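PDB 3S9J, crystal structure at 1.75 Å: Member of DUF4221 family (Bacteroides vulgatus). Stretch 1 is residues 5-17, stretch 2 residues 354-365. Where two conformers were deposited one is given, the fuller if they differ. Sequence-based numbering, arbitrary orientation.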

ATOM      1  N   GLN A   5     -25.830  -5.058   3.228  1.00 67.96           N
ATOM      2  CA  GLN A   5     -24.765  -4.332   2.525  0.50 65.99           C
ATOM      3  C   GLN A   5     -24.912  -2.805   2.593  1.00 64.47           C
ATOM      4  O   GLN A   5     -24.078  -2.074   2.054  1.00 64.49           O
ATOM      5  CB  GLN A   5     -24.673  -4.802   1.055  0.50 65.63           C
ATOM      6  CG  GLN A   5     -25.733  -4.239   0.079  0.50 66.70           C
ATOM      7  CD  GLN A   5     -27.132  -4.787   0.307  0.50 69.69           C
ATOM      8  OE1 GLN A   5     -27.320  -5.781   1.010  0.50 70.90           O
ATOM      9  NE2 GLN A   5     -28.123  -4.135  -0.289  0.50 70.26           N
ATOM     10  N   ASN A   6     -25.976  -2.311   3.252  1.00 64.02           N
ATOM     11  CA  ASN A   6     -26.166  -0.848   3.376  0.50 62.71           C
ATOM     12  C   ASN A   6     -26.448  -0.385   4.808  1.00 61.59           C
ATOM     13  O   ASN A   6     -27.142   0.602   5.036  1.00 63.92           O
ATOM     14  CB  ASN A   6     -27.245  -0.328   2.410  0.50 63.64           C
ATOM     15  CG  ASN A   6     -27.057   1.148   2.066  0.50 62.75           C
ATOM     16  OD1 ASN A   6     -26.015   1.735   2.360  0.50 51.45           O
ATOM     17  ND2 ASN A   6     -28.066   1.750   1.452  0.50 60.85           N
ATOM     18  N   GLU A   7     -25.856  -1.071   5.786  1.00 57.51           N
ATOM     19  CA  GLU A   7     -26.032  -0.674   7.184  0.50 56.13           C
ATOM     20  C   GLU A   7     -25.250   0.602   7.518  1.00 52.91           C
ATOM     21  O   GLU A   7     -25.765   1.471   8.230  1.00 50.97           O
ATOM     22  CB  GLU A   7     -25.665  -1.816   8.140  0.50 56.67           C
ATOM     23  CG  GLU A   7     -26.677  -2.953   8.119  0.50 60.23           C
ATOM     24  CD  GLU A   7     -26.443  -3.971   9.216  0.50 62.55           C
ATOM     25  OE1 GLU A   7     -25.419  -4.688   9.164  0.50 61.04           O
ATOM     26  OE2 GLU A   7     -27.289  -4.053  10.127  0.50 60.50           O
ATOM     27  N   VAL A   8     -24.028   0.739   6.998  1.00 47.08           N
ATOM     28  CA  VAL A   8     -23.205   1.881   7.367  1.00 41.81           C
ATOM     29  C   VAL A   8     -22.752   2.718   6.178  1.00 39.66           C
ATOM     30  O   VAL A   8     -22.851   2.307   5.012  1.00 37.43           O
ATOM     31  CB  VAL A   8     -21.957   1.466   8.221  1.00 43.05           C
ATOM     32  CG1 VAL A   8     -22.386   0.705   9.473  1.00 42.88           C
ATOM     33  CG2 VAL A   8     -20.945   0.661   7.393  1.00 34.43           C
ATOM     34  N   GLU A   9     -22.294   3.920   6.502  1.00 38.66           N
ATOM     35  CA  GLU A   9     -21.652   4.801   5.548  1.00 39.16           C
ATOM     36  C   GLU A   9     -20.503   5.563   6.206  1.00 38.48           C
ATOM     37  O   GLU A   9     -20.436   5.702   7.426  1.00 37.18           O
ATOM     38  CB  GLU A   9     -22.662   5.801   4.986  1.00 43.31           C
ATOM     39  CG  GLU A   9     -23.233   6.782   5.991  1.00 48.41           C
ATOM     40  CD  GLU A   9     -24.254   7.737   5.372  1.00 57.94           C
ATOM     41  OE1 GLU A   9     -24.163   8.030   4.162  1.00 64.81           O
ATOM     42  OE2 GLU A   9     -25.140   8.200   6.112  1.00 58.12           O
ATOM     43  N   LEU A  10     -19.621   6.099   5.377  1.00 35.67           N
ATOM     44  CA  LEU A  10     -18.491   6.891   5.846  1.00 35.30           C
ATOM     45  C   LEU A  10     -18.811   8.385   5.749  1.00 35.46           C
ATOM     46  O   LEU A  10     -19.229   8.866   4.682  1.00 36.17           O
ATOM     47  CB  LEU A  10     -17.255   6.583   5.009  1.00 33.45           C
ATOM     48  CG  LEU A  10     -16.601   5.231   5.256  1.00 35.62           C
ATOM     49  CD1 LEU A  10     -15.587   4.915   4.166  1.00 30.21           C
ATOM     50  CD2 LEU A  10     -15.938   5.212   6.634  1.00 32.11           C
ATOM     51  N   VAL A  11     -18.579   9.105   6.846  1.00 34.23           N
ATOM     52  CA  VAL A  11     -18.936  10.509   6.945  1.00 35.15           C
ATOM     53  C   VAL A  11     -17.759  11.339   7.441  1.00 33.84           C
ATOM     54  O   VAL A  11     -17.135  10.996   8.451  1.00 34.37           O
ATOM     55  CB  VAL A  11     -20.161  10.688   7.894  1.00 37.13           C
ATOM     56  CG1 VAL A  11     -20.533  12.182   8.056  1.00 38.25           C
ATOM     57  CG2 VAL A  11     -21.345   9.890   7.366  1.00 43.76           C
ATOM     58  N   ALA A  12     -17.454  12.420   6.724  1.00 34.02           N
ATOM     59  CA  ALA A  12     -16.344  13.310   7.086  1.00 33.76           C
ATOM     60  C   ALA A  12     -16.587  13.957   8.443  1.00 36.24           C
ATOM     61  O   ALA A  12     -17.671  14.507   8.711  1.00 36.23           O
ATOM     62  CB  ALA A  12     -16.150  14.402   5.989  1.00 31.22           C
ATOM     63  N   GLU A  13     -15.587  13.904   9.306  1.00 36.57           N
ATOM     64  CA  GLU A  13     -15.691  14.498  10.625  1.00 39.66           C
ATOM     65  C   GLU A  13     -14.786  15.669  11.043  0.50 41.21           C
ATOM     66  O   GLU A  13     -15.309  16.722  11.450  0.50 40.42           O
ATOM     67  CB  GLU A  13     -15.475  13.391  11.655  1.00 42.30           C
ATOM     68  CG  GLU A  13     -15.510  13.789  13.139  1.00 54.58           C
ATOM     69  CD  GLU A  13     -16.856  13.605  13.793  1.00 63.75           C
ATOM     70  OE1 GLU A  13     -17.833  13.197  13.110  1.00 69.30           O
ATOM     71  OE2 GLU A  13     -16.920  13.862  15.013  1.00 73.75           O
ATOM     72  N   LYS A  14     -13.480  15.436  11.166  1.00 39.24           N
ATOM     73  CA  LYS A  14     -12.545  16.540  11.289  0.50 39.85           C
ATOM     74  C   LYS A  14     -11.429  16.435  10.254  1.00 38.36           C
ATOM     75  O   LYS A  14     -11.348  15.446   9.532  1.00 33.05           O
ATOM     76  CB  LYS A  14     -11.974  16.588  12.715  0.50 41.26           C
ATOM     77  CG  LYS A  14     -11.422  15.257  13.278  0.50 45.60           C
ATOM     78  CD  LYS A  14     -12.437  14.460  14.130  0.50 49.21           C
ATOM     79  CE  LYS A  14     -11.752  13.478  15.119  0.50 45.56           C
ATOM     80  NZ  LYS A  14     -12.686  12.934  16.192  0.50 39.24           N
ATOM     81  N   GLN A  15     -10.600  17.472  10.180  1.00 37.27           N
ATOM     82  CA  GLN A  15      -9.423  17.469   9.333  1.00 35.43           C
ATOM     83  C   GLN A  15      -8.144  17.569  10.154  1.00 32.23           C
ATOM     84  O   GLN A  15      -8.123  18.147  11.233  1.00 34.31           O
ATOM     85  CB  GLN A  15      -9.466  18.657   8.392  1.00 37.43           C
ATOM     86  CG  GLN A  15     -10.356  18.503   7.179  1.00 50.03           C
ATOM     87  CD  GLN A  15      -9.927  19.438   6.042  1.00 55.57           C
ATOM     88  OE1 GLN A  15      -9.486  20.570   6.280  1.00 52.97           O
ATOM     89  NE2 GLN A  15     -10.037  18.959   4.813  1.00 58.91           N
ATOM     90  N   LEU A  16      -7.096  16.976   9.614  1.00 29.05           N
ATOM     91  CA  LEU A  16      -5.740  17.120  10.129  0.50 28.20           C
ATOM     92  C   LEU A  16      -4.975  17.895   9.098  1.00 28.74           C
ATOM     93  O   LEU A  16      -5.103  17.644   7.885  1.00 29.45           O
ATOM     94  CB  LEU A  16      -5.007  15.786  10.305  0.50 29.19           C
ATOM     95  CG  LEU A  16      -5.496  14.745  11.293  0.50 25.17           C
ATOM     96  CD1 LEU A  16      -4.647  13.482  11.074  0.50 24.54           C
ATOM     97  CD2 LEU A  16      -5.452  15.226  12.743  0.50 25.04           C
ATOM     98  N   ALA A  17      -4.174  18.854   9.549  1.00 26.71           N
ATOM     99  CA  ALA A  17      -3.369  19.657   8.624  1.00 25.25           C
ATOM    100  C   ALA A  17      -1.975  19.860   9.195  1.00 27.53           C
ATOM    101  O   ALA A  17      -1.825  20.395  10.299  1.00 31.09           O
ATOM    102  CB  ALA A  17      -4.031  21.010   8.298  1.00 26.49           C
ATOM    103  N   LYS A 354       1.015  22.224   2.753  1.00 24.22           N
ATOM    104  CA  LYS A 354       0.133  21.770   3.815  1.00 25.86           C
ATOM    105  C   LYS A 354      -0.327  20.352   3.513  1.00 26.93           C
ATOM    106  O   LYS A 354      -1.030  20.120   2.528  1.00 26.56           O
ATOM    107  CB  LYS A 354      -1.072  22.700   3.938  1.00 29.67           C
ATOM    108  CG  LYS A 354      -1.829  22.616   5.257  1.00 43.50           C
ATOM    109  CD  LYS A 354      -1.348  23.632   6.320  1.00 54.83           C
ATOM    110  CE  LYS A 354      -1.584  25.124   5.978  1.00 52.95           C
ATOM    111  NZ  LYS A 354      -3.002  25.562   5.994  1.00 55.11           N
ATOM    112  N   LEU A 355       0.094  19.398   4.333  1.00 23.07           N
ATOM    113  CA  LEU A 355      -0.379  18.014   4.211  1.00 20.88           C
ATOM    114  C   LEU A 355      -1.694  17.876   4.959  1.00 23.92           C
ATOM    115  O   LEU A 355      -1.763  18.069   6.166  1.00 24.43           O
ATOM    116  CB  LEU A 355       0.638  17.007   4.709  1.00 19.40           C
ATOM    117  CG  LEU A 355       0.245  15.546   4.732  1.00 22.05           C
ATOM    118  CD1 LEU A 355      -0.038  14.998   3.305  1.00 20.54           C
ATOM    119  CD2 LEU A 355       1.400  14.750   5.426  1.00 22.75           C
ATOM    120  N   VAL A 356      -2.770  17.597   4.222  1.00 21.44           N
ATOM    121  CA  VAL A 356      -4.135  17.666   4.756  1.00 21.67           C
ATOM    122  C   VAL A 356      -4.807  16.319   4.611  1.00 23.89           C
ATOM    123  O   VAL A 356      -4.697  15.685   3.552  1.00 24.09           O
ATOM    124  CB  VAL A 356      -5.001  18.716   4.017  1.00 23.85           C
ATOM    125  CG1 VAL A 356      -6.441  18.738   4.528  1.00 27.41           C
ATOM    126  CG2 VAL A 356      -4.377  20.113   4.142  1.00 25.41           C
ATOM    127  N   PHE A 357      -5.482  15.899   5.673  1.00 23.32           N
ATOM    128  CA  PHE A 357      -6.302  14.683   5.688  1.00 25.34           C
ATOM    129  C   PHE A 357      -7.671  14.962   6.237  1.00 26.99           C
ATOM    130  O   PHE A 357      -7.817  15.764   7.161  1.00 29.22           O
ATOM    131  CB  PHE A 357      -5.674  13.592   6.578  1.00 23.90           C
ATOM    132  CG  PHE A 357      -4.340  13.117   6.147  1.00 23.80           C
ATOM    133  CD1 PHE A 357      -4.221  12.042   5.268  1.00 23.09           C
ATOM    134  CD2 PHE A 357      -3.186  13.681   6.662  1.00 23.33           C
ATOM    135  CE1 PHE A 357      -2.993  11.569   4.895  1.00 21.51           C
ATOM    136  CE2 PHE A 357      -1.945  13.200   6.310  1.00 20.58           C
ATOM    137  CZ  PHE A 357      -1.826  12.172   5.405  1.00 23.38           C
ATOM    138  N   THR A 358      -8.689  14.292   5.692  1.00 25.12           N
ATOM    139  CA  THR A 358     -10.003  14.294   6.288  1.00 26.19           C
ATOM    140  C   THR A 358     -10.244  12.946   6.965  1.00 26.68           C
ATOM    141  O   THR A 358      -9.940  11.898   6.395  1.00 27.04           O
ATOM    142  CB  THR A 358     -11.083  14.583   5.245  1.00 29.60           C
ATOM    143  OG1 THR A 358     -10.886  15.913   4.751  1.00 33.92           O
ATOM    144  CG2 THR A 358     -12.471  14.450   5.867  1.00 29.17           C
ATOM    145  N   CYS A 359     -10.771  12.989   8.189  1.00 27.15           N
ATOM    146  CA  CYS A 359     -11.115  11.799   8.942  1.00 28.00           C
ATOM    147  C   CYS A 359     -12.547  11.400   8.639  1.00 30.21           C
ATOM    148  O   CYS A 359     -13.455  12.223   8.764  1.00 31.64           O
ATOM    149  CB  CYS A 359     -10.991  12.079  10.441  1.00 32.31           C
ATOM    150  SG  CYS A 359     -11.313  10.640  11.466  1.00 36.77           S
ATOM    151  N   PHE A 360     -12.731  10.156   8.228  1.00 29.24           N
ATOM    152  CA  PHE A 360     -14.045   9.587   7.962  1.00 30.80           C
ATOM    153  C   PHE A 360     -14.429   8.588   9.021  1.00 33.34           C
ATOM    154  O   PHE A 360     -13.694   7.643   9.279  1.00 31.03           O
ATOM    155  CB  PHE A 360     -14.076   8.927   6.588  1.00 28.91           C
ATOM    156  CG  PHE A 360     -13.981   9.916   5.486  1.00 29.78           C
ATOM    157  CD1 PHE A 360     -15.129  10.511   4.974  1.00 30.54           C
ATOM    158  CD2 PHE A 360     -12.742  10.331   5.025  1.00 26.41           C
ATOM    159  CE1 PHE A 360     -15.048  11.478   3.982  1.00 29.49           C
ATOM    160  CE2 PHE A 360     -12.639  11.292   4.055  1.00 27.44           C
ATOM    161  CZ  PHE A 360     -13.801  11.889   3.524  1.00 31.39           C
ATOM    162  N   LYS A 361     -15.600   8.818   9.623  1.00 32.99           N
ATOM    163  CA  LYS A 361     -16.171   7.921  10.635  1.00 34.91           C
ATOM    164  C   LYS A 361     -17.281   7.087  10.050  1.00 36.72           C
ATOM    165  O   LYS A 361     -17.917   7.480   9.077  1.00 37.90           O
ATOM    166  CB  LYS A 361     -16.680   8.733  11.828  1.00 37.86           C
ATOM    167  CG  LYS A 361     -15.517   9.495  12.508  1.00 45.41           C
ATOM    168  CD  LYS A 361     -15.836   9.993  13.894  1.00 51.20           C
ATOM    169  CE  LYS A 361     -14.549  10.401  14.645  1.00 50.29           C
ATOM    170  NZ  LYS A 361     -14.119   9.363  15.654  1.00 48.76           N
ATOM    171  N   ILE A 362     -17.513   5.927  10.660  1.00 38.37           N
ATOM    172  CA  ILE A 362     -18.552   4.999  10.234  1.00 39.16           C
ATOM    173  C   ILE A 362     -19.831   5.407  10.935  1.00 40.83           C
ATOM    174  O   ILE A 362     -19.854   5.472  12.156  1.00 42.89           O
ATOM    175  CB  ILE A 362     -18.198   3.567  10.651  1.00 40.74           C
ATOM    176  CG1 ILE A 362     -16.887   3.129   9.993  1.00 43.04           C
ATOM    177  CG2 ILE A 362     -19.328   2.601  10.317  1.00 40.97           C
ATOM    178  CD1 ILE A 362     -16.346   1.840  10.527  1.00 41.06           C
ATOM    179  N   LYS A 363     -20.871   5.712  10.173  1.00 42.60           N
ATOM    180  CA  LYS A 363     -22.192   6.065  10.744  1.00 44.83           C
ATOM    181  C   LYS A 363     -23.283   5.150  10.181  1.00 46.82           C
ATOM    182  O   LYS A 363     -23.208   4.732   9.027  1.00 44.14           O
ATOM    183  CB  LYS A 363     -22.541   7.517  10.413  1.00 44.98           C
ATOM    184  CG  LYS A 363     -21.538   8.583  10.905  1.00 51.51           C
ATOM    185  CD  LYS A 363     -21.399   8.639  12.434  1.00 61.31           C
ATOM    186  CE  LYS A 363     -20.564   9.852  12.879  1.00 65.17           C
ATOM    187  NZ  LYS A 363     -19.959   9.681  14.244  1.00 71.42           N
ATOM    188  N   ASN A 364     -24.316   4.855  10.973  1.00 51.77           N
ATOM    189  CA  ASN A 364     -25.463   4.093  10.461  1.00 54.83           C
ATOM    190  C   ASN A 364     -26.104   4.873   9.311  1.00 55.47           C
ATOM    191  O   ASN A 364     -26.285   6.083   9.427  1.00 57.17           O
ATOM    192  CB  ASN A 364     -26.495   3.830  11.565  1.00 58.49           C
ATOM    193  CG  ASN A 364     -26.030   2.783  12.581  1.00 63.50           C
ATOM    194  OD1 ASN A 364     -24.878   2.329  12.572  1.00 62.63           O
ATOM    195  ND2 ASN A 364     -26.941   2.395  13.466  1.00 75.69           N
ATOM    196  N   ALA A 365     -26.411   4.193   8.202  1.00 55.48           N
ATOM    197  CA  ALA A 365     -26.977   4.838   7.003  1.00 57.26           C
ATOM    198  C   ALA A 365     -28.496   5.037   7.089  1.00 59.11           C
ATOM    199  O   ALA A 365     -29.111   4.725   8.111  1.00 63.23           O
ATOM    200  CB  ALA A 365     -26.631   4.031   5.756  1.00 57.01           C
TER

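Two antiparallel strands from near the ends of a chain can zip together through a ladder of main-chain hydrogen bonds, with side chains packing on the faces of the sheet, and a bulge can be absorbed without breaking the ladder. The pairing of residues 354-364 with residues 8-17 illustrates both points.

At the start of the second strand, Lys354 contributes little beyond an aliphatic contact, its CG lying 4.1 Å from Ala17 CB. Val356 faces Ala17 in a non-hydrogen-bonded pair, so the CA atoms draw in to 4.4 Å and Val356 CA lies 3.3 Å from Leu16 O, a CA-H...O contact. Phe357 then forms the reciprocal pair typical of a narrow ring: its N donates to Leu16 O and its O accepts from Leu16 N, both at 2.8 Å. Thr358 pairs with Gln15, whose NE2 comes within 3.2 Å of Thr358 OG1.

At Cys359 the register shifts by one. Its N donates to Lys14 O (2.9 Å), whereas its O accepts from Glu13 N (2.8 Å); a single residue is thus matched against two, the signature of a beta bulge. Glu13, with phi/psi of -116/-67°, departs from extended geometry here.

Regular alternation resumes beyond it. Phe360 packs CE1 against Ala12 CB at 3.7 Å, on the same face as Leu10 and Ile362. Lys361 bonds reciprocally with Val11, N to O at 2.9 Å and O to N at 2.8 Å, while its NZ sits 3.9 Å from Lys14 NZ; each of these like-charged ammonium groups is hydrogen-bonded elsewhere in the structure. Ile362 reaches Val8, CG2 to CB, at 3.5 Å. Lys363 repeats the reciprocal pattern with Glu9, and its NZ stays 4.3 Å from Glu13 OE1, beyond a salt bridge. Past Asn364, whose side chain diverges from that of Val8, Ala365 N donates to Glu7 O at 2.8 Å, extending the ladder.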